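Local structure of protein (superoxide dismutase) (Aquifex pyrophilus, 1COJ) at residues K4-D9 with K38-Q43; G34-Y39 with M76-H81; F85-P90 with D182-N187; G91-P96 with N187-V192. The protein catalyses the dismutation of superoxide to hydrogen peroxide and molecular oxygen, using one iron ion per subunit of a homotetramer. All coordinates share one frame; numbering follows the deposited sequence.

Contacts 1 and 2 lie in the N-terminal alpha-hairpin domain, on the same side of the chain's centre, with centres about 7 Å apart. Both use helix 21-47 and share Lys38 and Tyr39. Contact 2 pairs that helix with helix 63-86, which carries the iron ligand His81. The end of helix 63-86 then runs into contact 3, about 20 Å from contact 2 between centres. Contacts 3 and 4 follow along the chain, share Asn187 and have centres about 8 Å apart. Their segments alternate in sequence. Together they fasten the linker after the hairpin to the turn between helices 177-186 and 190-207, so the two domains are joined here.

Contact 1 (K4-D9 with K38-Q43); sequences KLEPKD and KYNEIQ
The N-terminal arm of the alpha-hairpin domain is fastened to helix 21-47 here, through Leu5 and Asn40. The arm has no regular secondary structure, and one side-chain amide grips its backbone twice. Leu5 N donates to Asn40 OD1 at 2.8 Å, and the bond is nearly straight, with 170° at the hydrogen. Asn40 ND2 donates back to Leu5 O, also at 2.8 Å, and the acceptor lies in the plane of the Asn40 amide. The amide thus meets both the N-H and the C=O of a single residue, as a neighbouring strand would. With both of its polar atoms engaged, the orientation of the amide is fixed. Asn40 CG is anti to its own carbonyl carbon (chi1 -74°), which carries the group out from the helix toward the arm. Lys4 crosses the Asn40 side chain at about a right angle, with Lys4 CB 3.6 Å from Asn40 OD1. The lysine chain then leads away, and its NZ forms a salt bridge with Glu44.

Apolar packing lies next to the amide pair. Leu5 CD1 approaches Tyr39 CE2 at 3.6 Å. The other branch, Leu5 CD2, makes an off-centre CH-pi contact, 4.2 Å from the centroid of the Tyr39 ring. Both methyls lie on the same side of the ring plane, near its CD2-CE2 bond.

Leu5 also touches Tyr75 of helix 63-86, and the Tyr75 and Tyr39 rings meet. Further along the arm, Pro7 packs on Tyr32, Lys33 and Val36 of helix 21-47. The arm therefore lies along helix 21-47 and reaches across to helix 63-86.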
loop_
_atom_site.group_PDB
_atom_site.type_symbol
_atom_site.label_atom_id
_atom_site.label_comp_id
_atom_site.label_asym_id
_atom_site.label_seq_id
_atom_site.Cartn_x
_atom_site.Cartn_y
_atom_site.Cartn_z
ATOM N N LYS A 4 21.475 17.306 2.688
ATOM C CA LYS A 4 21.956 15.938 2.562
ATOM C C LYS A 4 22.289 15.314 3.913
ATOM O O LYS A 4 22.464 16.013 4.915
ATOM C CB LYS A 4 23.171 15.877 1.637
ATOM C CG LYS A 4 22.846 16.150 0.187
ATOM C CD LYS A 4 24.094 16.059 -0.660
ATOM C CE LYS A 4 23.797 16.385 -2.108
ATOM N NZ LYS A 4 25.049 16.401 -2.921
ATOM N N LEU A 5 22.335 13.989 3.932
ATOM C CA LEU A 5 22.640 13.229 5.130
ATOM C C LEU A 5 23.880 12.378 4.887
ATOM O O LEU A 5 24.295 12.173 3.747
ATOM C CB LEU A 5 21.466 12.304 5.478
ATOM C CG LEU A 5 20.319 12.759 6.391
ATOM C CD1 LEU A 5 19.838 14.147 6.044
ATOM C CD2 LEU A 5 19.175 11.760 6.293
ATOM N N GLU A 6 24.501 11.933 5.968
ATOM C CA GLU A 6 25.659 11.061 5.887
ATOM C C GLU A 6 25.442 9.998 6.947
ATOM O O GLU A 6 24.853 10.274 7.997
ATOM C CB GLU A 6 26.973 11.818 6.108
ATOM C CG GLU A 6 27.407 12.689 4.917
ATOM C CD GLU A 6 27.548 11.924 3.592
ATOM O OE1 GLU A 6 27.472 12.578 2.528
ATOM O OE2 GLU A 6 27.741 10.686 3.599
ATOM N N PRO A 7 25.861 8.755 6.666
ATOM C CA PRO A 7 25.682 7.670 7.632
ATOM C C PRO A 7 26.420 7.919 8.944
ATOM O O PRO A 7 27.415 8.648 8.982
ATOM C CB PRO A 7 26.228 6.452 6.881
ATOM C CG PRO A 7 27.260 7.039 5.980
ATOM C CD PRO A 7 26.580 8.281 5.469
ATOM N N LYS A 8 25.898 7.353 10.025
ATOM C CA LYS A 8 26.517 7.496 11.331
ATOM C C LYS A 8 27.219 6.189 11.663
ATOM O O LYS A 8 26.657 5.322 12.335
ATOM C CB LYS A 8 25.462 7.832 12.382
ATOM C CG LYS A 8 24.714 9.113 12.073
ATOM C CD LYS A 8 23.763 9.487 13.181
ATOM C CE LYS A 8 23.032 10.764 12.831
ATOM N NZ LYS A 8 22.200 11.225 13.968
ATOM N N ASP A 9 28.453 6.056 11.183
ATOM C CA ASP A 9 29.250 4.852 11.399
ATOM C C ASP A 9 29.424 4.461 12.854
ATOM O O ASP A 9 29.474 3.280 13.176
ATOM C CB ASP A 9 30.620 4.979 10.734
ATOM C CG ASP A 9 30.545 4.852 9.232
ATOM O OD1 ASP A 9 30.380 3.720 8.730
ATOM O OD2 ASP A 9 30.636 5.887 8.552
ATOM N N LYS A 38 20.182 7.114 -1.404
ATOM C CA LYS A 38 18.987 7.405 -2.184
ATOM C C LYS A 38 18.241 8.643 -1.704
ATOM O O LYS A 38 17.703 9.402 -2.518
ATOM C CB LYS A 38 18.071 6.185 -2.239
ATOM C CG LYS A 38 18.501 5.181 -3.287
ATOM C CD LYS A 38 18.460 5.807 -4.670
ATOM C CE LYS A 38 18.949 4.842 -5.719
ATOM N NZ LYS A 38 18.722 5.402 -7.071
ATOM N N TYR A 39 18.228 8.861 -0.393
ATOM C CA TYR A 39 17.574 10.037 0.165
ATOM C C TYR A 39 18.274 11.270 -0.402
ATOM O O TYR A 39 17.625 12.230 -0.823
ATOM C CB TYR A 39 17.665 10.039 1.695
ATOM C CG TYR A 39 17.182 11.321 2.339
ATOM C CD1 TYR A 39 15.830 11.523 2.620
ATOM C CD2 TYR A 39 18.079 12.343 2.654
ATOM C CE1 TYR A 39 15.387 12.709 3.193
ATOM C CE2 TYR A 39 17.647 13.530 3.225
ATOM C CZ TYR A 39 16.301 13.711 3.491
ATOM O OH TYR A 39 15.874 14.901 4.041
ATOM N N ASN A 40 19.602 11.213 -0.456
ATOM C CA ASN A 40 20.399 12.318 -0.974
ATOM C C ASN A 40 20.108 12.609 -2.442
ATOM O O ASN A 40 20.007 13.772 -2.837
ATOM C CB ASN A 40 21.890 12.057 -0.749
ATOM C CG ASN A 40 22.302 12.236 0.708
ATOM O OD1 ASN A 40 21.529 12.719 1.533
ATOM N ND2 ASN A 40 23.516 11.829 1.030
ATOM N N GLU A 41 19.933 11.557 -3.235
ATOM C CA GLU A 41 19.626 11.700 -4.657
ATOM C C GLU A 41 18.281 12.401 -4.810
ATOM O O GLU A 41 18.125 13.312 -5.628
ATOM C CB GLU A 41 19.558 10.331 -5.336
ATOM C CG GLU A 41 19.158 10.405 -6.807
ATOM C CD GLU A 41 18.993 9.038 -7.460
ATOM O OE1 GLU A 41 18.313 8.950 -8.501
ATOM O OE2 GLU A 41 19.550 8.051 -6.943
ATOM N N ILE A 42 17.309 11.956 -4.022
ATOM C CA ILE A 42 15.970 12.528 -4.044
ATOM C C ILE A 42 16.020 14.016 -3.686
ATOM O O ILE A 42 15.374 14.831 -4.345
ATOM C CB ILE A 42 15.035 11.741 -3.095
ATOM C CG1 ILE A 42 14.763 10.350 -3.685
ATOM C CG2 ILE A 42 13.737 12.504 -2.845
ATOM C CD1 ILE A 42 14.048 9.397 -2.748
ATOM N N GLN A 43 16.851 14.373 -2.705
ATOM C CA GLN A 43 16.984 15.772 -2.293
ATOM C C GLN A 43 17.514 16.640 -3.428
ATOM O O GLN A 43 17.028 17.754 -3.643
ATOM C CB GLN A 43 17.881 15.919 -1.055
ATOM C CG GLN A 43 17.285 15.343 0.225
ATOM C CD GLN A 43 15.837 15.752 0.450
ATOM O OE1 GLN A 43 14.947 14.908 0.530
ATOM N NE2 GLN A 43 15.589 17.044 0.513
#

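Contact 2 (G34-Y39 with M76-H81); sequences GYVAKY and MGVVLH. With FE (Fe (III) ion), chain B.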
loop_
_atom_site.group_PDB
_atom_site.type_symbol
_atom_site.label_atom_id
_atom_site.label_comp_id
_atom_site.label_asym_id
_atom_site.label_seq_id
_atom_site.Cartn_x
_atom_site.Cartn_y
_atom_site.Cartn_z
ATOM N N GLY A 34 22.394 2.479 1.953
ATOM C CA GLY A 34 21.707 2.604 0.678
ATOM C C GLY A 34 20.567 3.601 0.772
ATOM O O GLY A 34 20.305 4.348 -0.177
ATOM N N TYR A 35 19.894 3.622 1.922
ATOM C CA TYR A 35 18.788 4.549 2.153
ATOM C C TYR A 35 19.319 5.973 2.243
ATOM O O TYR A 35 18.670 6.913 1.786
ATOM C CB TYR A 35 18.030 4.197 3.435
ATOM C CG TYR A 35 17.377 2.837 3.396
ATOM C CD1 TYR A 35 16.547 2.474 2.336
ATOM C CD2 TYR A 35 17.606 1.903 4.403
ATOM C CE1 TYR A 35 15.963 1.206 2.275
ATOM C CE2 TYR A 35 17.027 0.632 4.351
ATOM C CZ TYR A 35 16.207 0.294 3.285
ATOM O OH TYR A 35 15.607 -0.948 3.235
ATOM N N VAL A 36 20.498 6.129 2.839
ATOM C CA VAL A 36 21.120 7.444 2.971
ATOM C C VAL A 36 21.460 7.984 1.577
ATOM O O VAL A 36 21.129 9.129 1.242
ATOM C CB VAL A 36 22.404 7.381 3.853
ATOM C CG1 VAL A 36 23.131 8.727 3.844
ATOM C CG2 VAL A 36 22.038 6.989 5.286
ATOM N N ALA A 37 22.062 7.132 0.754
ATOM C CA ALA A 37 22.445 7.514 -0.600
ATOM C C ALA A 37 21.240 7.913 -1.451
ATOM O O ALA A 37 21.269 8.933 -2.145
ATOM C CB ALA A 37 23.208 6.379 -1.265
ATOM N N LYS A 38 20.182 7.114 -1.404
ATOM C CA LYS A 38 18.987 7.405 -2.184
ATOM C C LYS A 38 18.241 8.643 -1.704
ATOM O O LYS A 38 17.703 9.402 -2.518
ATOM C CB LYS A 38 18.071 6.185 -2.239
ATOM C CG LYS A 38 18.501 5.181 -3.287
ATOM C CD LYS A 38 18.460 5.807 -4.670
ATOM C CE LYS A 38 18.949 4.842 -5.719
ATOM N NZ LYS A 38 18.722 5.402 -7.071
ATOM N N TYR A 39 18.228 8.861 -0.393
ATOM C CA TYR A 39 17.574 10.037 0.165
ATOM C C TYR A 39 18.274 11.270 -0.402
ATOM O O TYR A 39 17.625 12.230 -0.823
ATOM C CB TYR A 39 17.665 10.039 1.695
ATOM C CG TYR A 39 17.182 11.321 2.339
ATOM C CD1 TYR A 39 15.830 11.523 2.620
ATOM C CD2 TYR A 39 18.079 12.343 2.654
ATOM C CE1 TYR A 39 15.387 12.709 3.193
ATOM C CE2 TYR A 39 17.647 13.530 3.225
ATOM C CZ TYR A 39 16.301 13.711 3.491
ATOM O OH TYR A 39 15.874 14.901 4.041
ATOM N N MET A 76 12.611 7.433 6.238
ATOM C CA MET A 76 12.219 6.570 7.345
ATOM C C MET A 76 13.196 5.406 7.437
ATOM O O MET A 76 13.515 4.937 8.529
ATOM C CB MET A 76 10.782 6.071 7.183
ATOM C CG MET A 76 9.729 7.110 7.544
ATOM S SD MET A 76 9.744 7.555 9.294
ATOM C CE MET A 76 10.815 9.008 9.313
ATOM N N GLY A 77 13.678 4.956 6.281
ATOM C CA GLY A 77 14.653 3.881 6.247
ATOM C C GLY A 77 15.884 4.314 7.026
ATOM O O GLY A 77 16.413 3.545 7.820
ATOM N N VAL A 78 16.316 5.557 6.828
ATOM C CA VAL A 78 17.473 6.086 7.550
ATOM C C VAL A 78 17.196 6.185 9.061
ATOM O O VAL A 78 17.870 5.546 9.876
ATOM C CB VAL A 78 17.875 7.501 7.022
ATOM C CG1 VAL A 78 18.982 8.111 7.879
ATOM C CG2 VAL A 78 18.318 7.425 5.567
ATOM N N VAL A 79 16.182 6.971 9.415
ATOM C CA VAL A 79 15.812 7.211 10.804
ATOM C C VAL A 79 15.560 5.950 11.626
ATOM O O VAL A 79 16.128 5.791 12.711
ATOM C CB VAL A 79 14.578 8.145 10.892
ATOM C CG1 VAL A 79 14.090 8.247 12.328
ATOM C CG2 VAL A 79 14.932 9.535 10.370
ATOM N N LEU A 80 14.718 5.060 11.113
ATOM C CA LEU A 80 14.389 3.823 11.816
ATOM C C LEU A 80 15.622 2.956 12.048
ATOM O O LEU A 80 15.776 2.373 13.121
ATOM C CB LEU A 80 13.295 3.059 11.064
ATOM C CG LEU A 80 11.830 3.331 11.451
ATOM C CD1 LEU A 80 11.621 4.706 12.052
ATOM C CD2 LEU A 80 10.937 3.120 10.240
ATOM N N HIS A 81 16.512 2.890 11.061
ATOM C CA HIS A 81 17.730 2.102 11.217
ATOM C C HIS A 81 18.661 2.709 12.259
ATOM O O HIS A 81 19.264 1.983 13.052
ATOM C CB HIS A 81 18.452 1.911 9.882
ATOM C CG HIS A 81 17.882 0.802 9.051
ATOM N ND1 HIS A 81 16.916 0.981 8.088
ATOM C CD2 HIS A 81 18.096 -0.535 9.110
ATOM C CE1 HIS A 81 16.572 -0.215 7.611
ATOM N NE2 HIS A 81 17.261 -1.168 8.200
HETATM FE FE FE B . 16.539 -3.201 7.997
HETATM O O HOH W 1 14.694 -2.674 7.430
#
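Tyr35 CG is anti to its carbonyl carbon (chi1 -63°), and His81 CG is placed likewise; both CB atoms point toward the opposite helix, and the rings meet. Tyr35 CE2 comes within 3.4 Å of His81 CE1. The ring planes are inclined by only 27°, but the rings are slid apart, with centroids 5.3 Å from each other, and barely overlap. Gly77 CA lies over one face of the Tyr35 ring, offset toward its rim. Gly77 has no CB, and Tyr35 CG crowds the place one would occupy, so the ring lies close to the helix backbone.

The helices form the alpha-hairpin of the iron/manganese superoxide dismutase fold. Their axes approach to 8.5 Å and run at 144°, so they are roughly antiparallel. His81 NE2 binds the iron at 2.2 Å, with His27, Asp163, His167 and a water completing the site. On the other side of the imidazole, His81 ND1 donates to Gly77 O at 2.6 Å, with the acceptor in the ring plane. Together with the metal bond it fixes the ring's rotation. Tyr35 OH is hydrogen-bonded to His148. Farther from the metal, Val78 CG2 packs on Val36 CG2 at 3.8 Å and also touches Tyr35 CB.

Contact 3 (F85-P90 with D182-N187); sequences FGMLTP and DAFFKN
The backbone of Thr89 meets that of Asn187 just past the end of helix 177-186, with their CA atoms 5.3 Å apart. Thr89 N donates to Asn187 O at 2.9 Å. The bond is nearly straight, with 169° at the hydrogen, and the donor lies in the carbonyl plane. Leu88 CA adds a CA-H...O contact to the same oxygen, Asn187 O, at 3.3 Å. One carbonyl is thus approached by two successive residues of the linker.

Phe184 supplies the apolar half. Its CG is anti to the backbone N (chi1 175°), and its ring extends toward the linker, where Leu88 and Met87 meet it. Leu88 CD2 is 3.8 Å from Phe184 CE1 and also reaches Phe184 CD1. Met87 CE is 3.8 Å from Phe184 CZ. Met87 SD lies at the ring edge, 5.4 Å from the Phe184 centroid, a Met-aromatic contact. The bend at chi3 (-77°) turns Met87 CE toward the ring. Both Leu88 and Met87 cross the Phe184 side chain at about a right angle.

Ile160 of strand 157-163 touches both Met87 and Phe184, and Ile162 also packs on Phe184. That strand ends in the iron ligand Asp163. Phe85, at the end of helix 63-86, meets the iron ligand His27 edge-to-face.

The contact joins the alpha-hairpin domain to the C-terminal domain. Its chemistry divides the work: a straight backbone bond ties Thr89 to the residue that follows helix 177-186, while a buried cluster of leucine, methionine and phenylalanine fills the interface near the metal site.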
loop_
_atom_site.group_PDB
_atom_site.type_symbol
_atom_site.label_atom_id
_atom_site.label_comp_id
_atom_site.label_asym_id
_atom_site.label_seq_id
_atom_site.Cartn_x
_atom_site.Cartn_y
_atom_site.Cartn_z
ATOM N N PHE A 85 19.939 0.399 15.357
ATOM C CA PHE A 85 21.338 0.115 15.663
ATOM C C PHE A 85 21.800 0.833 16.927
ATOM O O PHE A 85 22.493 0.252 17.766
ATOM C CB PHE A 85 22.234 0.524 14.492
ATOM C CG PHE A 85 22.046 -0.312 13.257
ATOM C CD1 PHE A 85 22.129 -1.699 13.321
ATOM C CD2 PHE A 85 21.801 0.289 12.025
ATOM C CE1 PHE A 85 21.974 -2.476 12.182
ATOM C CE2 PHE A 85 21.644 -0.480 10.876
ATOM C CZ PHE A 85 21.732 -1.865 10.954
ATOM N N GLY A 86 21.375 2.084 17.074
ATOM C CA GLY A 86 21.753 2.889 18.221
ATOM C C GLY A 86 21.344 2.378 19.587
ATOM O O GLY A 86 21.912 2.788 20.600
ATOM N N MET A 87 20.377 1.471 19.634
ATOM C CA MET A 87 19.935 0.949 20.915
ATOM C C MET A 87 20.398 -0.479 21.191
ATOM O O MET A 87 19.874 -1.132 22.093
ATOM C CB MET A 87 18.412 1.046 21.042
ATOM C CG MET A 87 17.631 0.158 20.083
ATOM S SD MET A 87 15.860 0.248 20.364
ATOM C CE MET A 87 15.705 -0.762 21.814
ATOM N N LEU A 88 21.376 -0.959 20.428
ATOM C CA LEU A 88 21.899 -2.312 20.614
ATOM C C LEU A 88 23.337 -2.310 21.138
ATOM O O LEU A 88 24.205 -1.622 20.593
ATOM C CB LEU A 88 21.825 -3.104 19.303
ATOM C CG LEU A 88 20.423 -3.437 18.779
ATOM C CD1 LEU A 88 20.509 -3.937 17.351
ATOM C CD2 LEU A 88 19.748 -4.467 19.674
ATOM N N THR A 89 23.568 -3.044 22.227
ATOM C CA THR A 89 24.898 -3.177 22.832
ATOM C C THR A 89 25.064 -4.644 23.185
ATOM O O THR A 89 24.105 -5.279 23.623
ATOM C CB THR A 89 25.053 -2.344 24.140
ATOM O OG1 THR A 89 24.332 -1.119 24.013
ATOM C CG2 THR A 89 26.467 -1.988 24.386
ATOM N N PRO A 90 26.277 -5.203 23.003
ATOM C CA PRO A 90 26.519 -6.615 23.316
ATOM C C PRO A 90 26.100 -7.017 24.730
ATOM O O PRO A 90 26.604 -6.487 25.715
ATOM C CB PRO A 90 28.030 -6.770 23.084
ATOM C CG PRO A 90 28.563 -5.362 23.180
ATOM C CD PRO A 90 27.499 -4.578 22.471
ATOM N N ASP A 182 13.924 -12.639 20.337
ATOM C CA ASP A 182 14.471 -12.895 21.667
ATOM C C ASP A 182 15.884 -12.325 21.757
ATOM O O ASP A 182 16.238 -11.685 22.749
ATOM C CB ASP A 182 14.504 -14.399 21.970
ATOM C CG ASP A 182 13.118 -14.995 22.148
ATOM O OD1 ASP A 182 12.202 -14.266 22.581
ATOM O OD2 ASP A 182 12.946 -16.199 21.860
ATOM N N ALA A 183 16.680 -12.541 20.713
ATOM C CA ALA A 183 18.051 -12.045 20.676
ATOM C C ALA A 183 18.069 -10.519 20.750
ATOM O O ALA A 183 18.900 -9.941 21.447
ATOM C CB ALA A 183 18.763 -12.533 19.421
ATOM N N PHE A 184 17.125 -9.872 20.069
ATOM C CA PHE A 184 17.037 -8.413 20.086
ATOM C C PHE A 184 16.863 -7.918 21.526
ATOM O O PHE A 184 17.551 -6.992 21.967
ATOM C CB PHE A 184 15.871 -7.919 19.213
ATOM C CG PHE A 184 15.655 -6.432 19.286
ATOM C CD1 PHE A 184 16.325 -5.576 18.419
ATOM C CD2 PHE A 184 14.799 -5.884 20.240
ATOM C CE1 PHE A 184 16.150 -4.194 18.507
ATOM C CE2 PHE A 184 14.620 -4.508 20.334
ATOM C CZ PHE A 184 15.296 -3.663 19.464
ATOM N N PHE A 185 15.943 -8.539 22.256
ATOM C CA PHE A 185 15.699 -8.160 23.643
ATOM C C PHE A 185 16.909 -8.353 24.559
ATOM O O PHE A 185 17.061 -7.630 25.544
ATOM C CB PHE A 185 14.480 -8.899 24.191
ATOM C CG PHE A 185 13.172 -8.261 23.810
ATOM C CD1 PHE A 185 12.657 -7.210 24.565
ATOM C CD2 PHE A 185 12.471 -8.687 22.688
ATOM C CE1 PHE A 185 11.460 -6.592 24.206
ATOM C CE2 PHE A 185 11.273 -8.074 22.319
ATOM C CZ PHE A 185 10.768 -7.025 23.079
ATOM N N LYS A 186 17.778 -9.306 24.223
ATOM C CA LYS A 186 18.975 -9.572 25.024
ATOM C C LYS A 186 20.040 -8.495 24.861
ATOM O O LYS A 186 20.933 -8.373 25.702
ATOM C CB LYS A 186 19.611 -10.914 24.645
ATOM C CG LYS A 186 18.835 -12.148 25.026
ATOM C CD LYS A 186 19.742 -13.367 24.926
ATOM C CE LYS A 186 18.975 -14.671 25.079
ATOM N NZ LYS A 186 18.141 -14.979 23.881
ATOM N N ASN A 187 19.961 -7.716 23.789
ATOM C CA ASN A 187 20.965 -6.691 23.543
ATOM C C ASN A 187 20.483 -5.252 23.649
ATOM O O ASN A 187 21.159 -4.339 23.170
ATOM C CB ASN A 187 21.608 -6.918 22.175
ATOM C CG ASN A 187 22.348 -8.229 22.097
ATOM O OD1 ASN A 187 21.824 -9.231 21.628
ATOM N ND2 ASN A 187 23.581 -8.222 22.543
#

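Contact 4 (G91-P96 with N187-V192); sequences GGKGEP and NINWDV
The two backbones run in roughly the same direction, 42° apart end to end, and meet in a single beta bridge between Lys93 and Asn189. Lys93 N donates to Ile188 O at 3.1 Å, and Trp190 N donates to Lys93 O at 2.7 Å. Lys93 thus uses both its N-H and its C=O on the residues flanking Asn189. Gly94 allows a close approach, since a CB there would collide with Asp191 OD1. Gly92 has backbone angles that by themselves call for glycine.

Trp190 makes the main apolar contact. Its CB points toward 91-96, and the indole is held between two side chains. Pro96 CD lies over the centre of one face, 3.8 Å from the centroid of the five-membered ring, a CH-pi contact. Ile188 CG2 lies over the opposite face. Pro96 CB also reaches the six-membered ring, 3.8 Å from Trp190 CE3. Leu100 of helix 98-107 packs on the same indole.

The side chain of Lys93 runs beside that of Asn189, pointing the same way, then bends at chi4 (-62°). Lys93 NZ forms a salt bridge with Asp191 OD2 at 2.8 Å, on the syn side of the carboxylate but well out of its plane. Asn189 is the N-cap of helix 190-207, and its OD1 accepts weak bonds from Asp191 N and Val192 N.

The start of helix 190-207 is therefore held in three ways. Lys93 O takes the N-H of Trp190, the Asn189 cap weakly takes the next two, and an ion pair links the two segments at the surface.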
loop_
_atom_site.group_PDB
_atom_site.type_symbol
_atom_site.label_atom_id
_atom_site.label_comp_id
_atom_site.label_asym_id
_atom_site.label_seq_id
_atom_site.Cartn_x
_atom_site.Cartn_y
_atom_site.Cartn_z
ATOM N N GLY A 91 25.123 -7.913 24.812
ATOM C CA GLY A 91 24.629 -8.384 26.090
ATOM C C GLY A 91 23.657 -7.449 26.779
ATOM O O GLY A 91 23.126 -7.788 27.834
ATOM N N GLY A 92 23.414 -6.282 26.194
ATOM C CA GLY A 92 22.492 -5.335 26.790
ATOM C C GLY A 92 23.178 -4.434 27.795
ATOM O O GLY A 92 24.352 -4.641 28.127
ATOM N N LYS A 93 22.452 -3.434 28.287
ATOM C CA LYS A 93 23.009 -2.496 29.256
ATOM C C LYS A 93 21.910 -1.774 30.027
ATOM O O LYS A 93 20.888 -1.395 29.456
ATOM C CB LYS A 93 23.886 -1.469 28.537
ATOM C CG LYS A 93 24.757 -0.624 29.447
ATOM C CD LYS A 93 25.655 0.284 28.619
ATOM C CE LYS A 93 26.733 0.948 29.464
ATOM N NZ LYS A 93 26.195 1.842 30.525
ATOM N N GLY A 94 22.135 -1.579 31.322
ATOM C CA GLY A 94 21.174 -0.888 32.160
ATOM C C GLY A 94 19.878 -1.644 32.347
ATOM O O GLY A 94 19.817 -2.859 32.133
ATOM N N GLU A 95 18.843 -0.912 32.746
ATOM C CA GLU A 95 17.511 -1.459 32.984
ATOM C C GLU A 95 16.492 -0.357 32.745
ATOM O O GLU A 95 16.829 0.830 32.783
ATOM C CB GLU A 95 17.361 -1.908 34.440
ATOM C CG GLU A 95 17.913 -3.276 34.771
ATOM C CD GLU A 95 17.621 -3.654 36.211
ATOM O OE1 GLU A 95 16.428 -3.630 36.587
ATOM O OE2 GLU A 95 18.575 -3.953 36.966
ATOM N N PRO A 96 15.236 -0.727 32.459
ATOM C CA PRO A 96 14.243 0.328 32.239
ATOM C C PRO A 96 14.054 1.133 33.530
ATOM O O PRO A 96 14.013 0.566 34.625
ATOM C CB PRO A 96 12.985 -0.456 31.852
ATOM C CG PRO A 96 13.216 -1.828 32.426
ATOM C CD PRO A 96 14.670 -2.058 32.183
ATOM N N ASN A 187 19.961 -7.716 23.789
ATOM C CA ASN A 187 20.965 -6.691 23.543
ATOM C C ASN A 187 20.483 -5.252 23.649
ATOM O O ASN A 187 21.159 -4.339 23.170
ATOM C CB ASN A 187 21.608 -6.918 22.175
ATOM C CG ASN A 187 22.348 -8.229 22.097
ATOM O OD1 ASN A 187 21.824 -9.231 21.628
ATOM N ND2 ASN A 187 23.581 -8.222 22.543
ATOM N N ILE A 188 19.359 -5.029 24.319
ATOM C CA ILE A 188 18.828 -3.678 24.448
ATOM C C ILE A 188 19.632 -2.803 25.402
ATOM O O ILE A 188 19.917 -3.192 26.537
ATOM C CB ILE A 188 17.345 -3.679 24.888
ATOM C CG1 ILE A 188 16.473 -4.279 23.782
ATOM C CG2 ILE A 188 16.886 -2.259 25.202
ATOM C CD1 ILE A 188 14.990 -4.339 24.115
ATOM N N ASN A 189 20.034 -1.635 24.909
ATOM C CA ASN A 189 20.772 -0.673 25.707
ATOM C C ASN A 189 19.719 0.219 26.362
ATOM O O ASN A 189 19.242 1.183 25.757
ATOM C CB ASN A 189 21.699 0.161 24.824
ATOM C CG ASN A 189 22.566 1.112 25.621
ATOM O OD1 ASN A 189 22.228 1.512 26.740
ATOM N ND2 ASN A 189 23.697 1.482 25.055
ATOM N N TRP A 190 19.350 -0.112 27.593
ATOM C CA TRP A 190 18.344 0.646 28.324
ATOM C C TRP A 190 18.720 2.077 28.671
ATOM O O TRP A 190 17.841 2.892 28.949
ATOM C CB TRP A 190 17.904 -0.118 29.568
ATOM C CG TRP A 190 17.109 -1.324 29.215
ATOM C CD1 TRP A 190 17.536 -2.623 29.213
ATOM C CD2 TRP A 190 15.753 -1.343 28.760
ATOM N NE1 TRP A 190 16.528 -3.451 28.778
ATOM C CE2 TRP A 190 15.423 -2.692 28.496
ATOM C CE3 TRP A 190 14.786 -0.352 28.549
ATOM C CZ2 TRP A 190 14.159 -3.075 28.029
ATOM C CZ3 TRP A 190 13.529 -0.733 28.086
ATOM C CH2 TRP A 190 13.229 -2.085 27.831
ATOM N N ASP A 191 20.011 2.393 28.648
ATOM C CA ASP A 191 20.449 3.756 28.928
ATOM C C ASP A 191 19.902 4.639 27.807
ATOM O O ASP A 191 19.384 5.729 28.053
ATOM C CB ASP A 191 21.978 3.846 28.956
ATOM C CG ASP A 191 22.589 3.223 30.204
ATOM O OD1 ASP A 191 21.851 2.663 31.041
ATOM O OD2 ASP A 191 23.823 3.307 30.354
ATOM N N VAL A 192 19.989 4.128 26.580
ATOM C CA VAL A 192 19.505 4.827 25.391
ATOM C C VAL A 192 17.981 4.982 25.432
ATOM O O VAL A 192 17.458 6.089 25.282
ATOM C CB VAL A 192 19.931 4.077 24.094
ATOM C CG1 VAL A 192 19.256 4.681 22.868
ATOM C CG2 VAL A 192 21.443 4.147 23.927
#